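Local atomic coordinates of beta-ketoacyl-[acyl-carrier-protein] synthase FabY (Pseudomonas aeruginosa, PDB entry 4CW4), a protein that catalyses the condensation of acetyl-CoA with malonyl-acyl carrier protein to give acetoacetyl-ACP, the primer that initiates bacterial fatty acid synthesis. Residues Ala21-Phe26 with Gln587-Gly592. Sequence-based numbering, arbitrary orientation. Where two conformers were deposited one is given.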
loop_
_atom_site.group_PDB
_atom_site.type_symbol
_atom_site.label_atom_id
_atom_site.label_comp_id
_atom_site.label_asym_id
_atom_site.label_seq_id
_atom_site.Cartn_x
_atom_site.Cartn_y
_atom_site.Cartn_z
ATOM N N ALA A 21 22.682 -11.267 1.241
ATOM C CA ALA A 21 24.126 -10.991 1.254
ATOM C C ALA A 21 24.642 -10.633 2.655
ATOM O O ALA A 21 25.841 -10.540 2.862
ATOM C CB ALA A 21 24.468 -9.873 0.263
ATOM N N GLY A 22 23.733 -10.446 3.601
ATOM C CA GLY A 22 24.073 -10.098 4.975
ATOM C C GLY A 22 23.595 -8.722 5.417
ATOM O O GLY A 22 22.578 -8.208 4.949
ATOM N N ARG A 23 24.342 -8.150 6.353
ATOM C CA ARG A 23 24.088 -6.825 6.892
ATOM C C ARG A 23 24.491 -5.767 5.876
ATOM O O ARG A 23 25.607 -5.772 5.352
ATOM C CB ARG A 23 24.859 -6.609 8.190
ATOM C CG ARG A 23 24.729 -5.188 8.738
ATOM C CD ARG A 23 25.193 -5.058 10.172
ATOM N NE ARG A 23 26.571 -5.469 10.470
ATOM C CZ ARG A 23 27.623 -4.660 10.579
ATOM N NH1 ARG A 23 27.519 -3.357 10.332
ATOM N NH2 ARG A 23 28.801 -5.167 10.936
ATOM N N SER A 24 23.583 -4.840 5.607
ATOM C CA SER A 24 23.843 -3.822 4.598
ATOM C C SER A 24 24.755 -2.706 5.065
ATOM O O SER A 24 25.518 -2.171 4.271
ATOM C CB SER A 24 22.527 -3.203 4.153
ATOM O OG SER A 24 21.765 -4.202 3.535
ATOM N N SER A 25 24.656 -2.325 6.334
ATOM C CA SER A 25 25.397 -1.155 6.791
ATOM C C SER A 25 26.897 -1.371 6.630
ATOM O O SER A 25 27.398 -2.509 6.672
ATOM C CB SER A 25 25.052 -0.802 8.235
ATOM O OG SER A 25 25.409 -1.850 9.115
ATOM N N PHE A 26 27.598 -0.266 6.411
ATOM C CA PHE A 26 29.045 -0.272 6.224
ATOM C C PHE A 26 29.486 -1.124 5.043
ATOM O O PHE A 26 30.646 -1.516 4.950
ATOM C CB PHE A 26 29.757 -0.638 7.533
ATOM C CG PHE A 26 29.358 0.274 8.670
ATOM C CD1 PHE A 26 28.201 0.011 9.405
ATOM C CD2 PHE A 26 30.067 1.424 8.952
ATOM C CE1 PHE A 26 27.780 0.872 10.407
ATOM C CE2 PHE A 26 29.665 2.289 9.978
ATOM C CZ PHE A 26 28.510 2.020 10.692
ATOM N N GLN A 587 31.762 -1.956 14.704
ATOM C CA GLN A 587 32.541 -2.908 15.497
ATOM C C GLN A 587 31.662 -3.720 16.426
ATOM O O GLN A 587 31.869 -4.924 16.584
ATOM C CB GLN A 587 33.580 -2.159 16.324
ATOM C CG GLN A 587 34.745 -1.636 15.508
ATOM C CD GLN A 587 35.778 -2.700 15.274
ATOM O OE1 GLN A 587 36.509 -3.107 16.194
ATOM N NE2 GLN A 587 35.840 -3.180 14.050
ATOM N N ARG A 588 30.681 -3.084 17.065
ATOM C CA ARG A 588 29.802 -3.850 17.936
ATOM C C ARG A 588 28.957 -4.823 17.110
ATOM O O ARG A 588 28.732 -5.968 17.512
ATOM C CB ARG A 588 28.888 -2.920 18.744
ATOM C CG ARG A 588 29.598 -2.052 19.817
ATOM C CD ARG A 588 30.650 -2.794 20.626
ATOM N NE ARG A 588 30.132 -4.002 21.256
ATOM C CZ ARG A 588 30.847 -5.090 21.486
ATOM N NH1 ARG A 588 32.120 -5.136 21.159
ATOM N NH2 ARG A 588 30.287 -6.139 22.042
ATOM N N ALA A 589 28.468 -4.356 15.966
ATOM C CA ALA A 589 27.613 -5.173 15.112
ATOM C C ALA A 589 28.358 -6.411 14.621
ATOM O O ALA A 589 27.770 -7.489 14.510
ATOM C CB ALA A 589 27.070 -4.341 13.954
ATOM N N LEU A 590 29.654 -6.260 14.355
ATOM C CA LEU A 590 30.484 -7.369 13.911
ATOM C C LEU A 590 30.505 -8.450 14.979
ATOM O O LEU A 590 30.562 -9.638 14.667
ATOM C CB LEU A 590 31.909 -6.900 13.589
ATOM C CG LEU A 590 32.030 -6.176 12.252
ATOM C CD1 LEU A 590 33.358 -5.417 12.137
ATOM C CD2 LEU A 590 31.869 -7.163 11.097
ATOM N N GLN A 591 30.441 -8.021 16.236
ATOM C CA GLN A 591 30.483 -8.921 17.376
ATOM C C GLN A 591 29.109 -9.494 17.723
ATOM O O GLN A 591 28.979 -10.284 18.660
ATOM C CB GLN A 591 31.066 -8.188 18.586
ATOM C CG GLN A 591 32.554 -7.925 18.489
ATOM C CD GLN A 591 33.375 -9.097 18.953
ATOM O OE1 GLN A 591 33.406 -9.416 20.145
ATOM N NE2 GLN A 591 34.037 -9.762 18.013
ATOM N N GLY A 592 28.087 -9.104 16.967
ATOM C CA GLY A 592 26.736 -9.554 17.229
ATOM C C GLY A 592 25.985 -8.712 18.245
ATOM O O GLY A 592 24.908 -9.088 18.715
#
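Arg23 and Ala589 mark the closest approach of the two backbones, their CA atoms 9.1 Å apart, and no hydrogen bond joins the segments. Residues 21-26 leave the short strand 22-23 for a loop, whereas 587-592 end a long helix in a Schellman motif, with Gly592 at positive phi and its N hydrogen-bonded to Ala589 O (3.0 Å). Contact between them is made by the Arg23 side chain. With CG anti to the backbone N (chi1 175°) and chi2 also extended, its chain reaches outward before bending at chi3, which brings the guanidinium alongside the last turn of the helix. Ala589 CB sits over the centre of one face, 3.4 Å from Arg23 CZ. Leu590 instead meets the edge, its CG 3.6 Å from Arg23 NH2, and its side chain runs roughly perpendicular to the arginine. Two polar partners restrain rotation of the group: Arg23 NH1 donates to Ser25 OG (2.9 Å), itself hydrogen-bonded to Asp201 and nearly in the guanidinium plane, and forms a salt bridge with Asp586. Away from the presumed active-site residues, this buried contact packs the C-terminal end of helix 565-590 against the hairpin formed by strands 10-19 and 22-23, with His28 of helix 28-33 touching both Arg23 and Leu590.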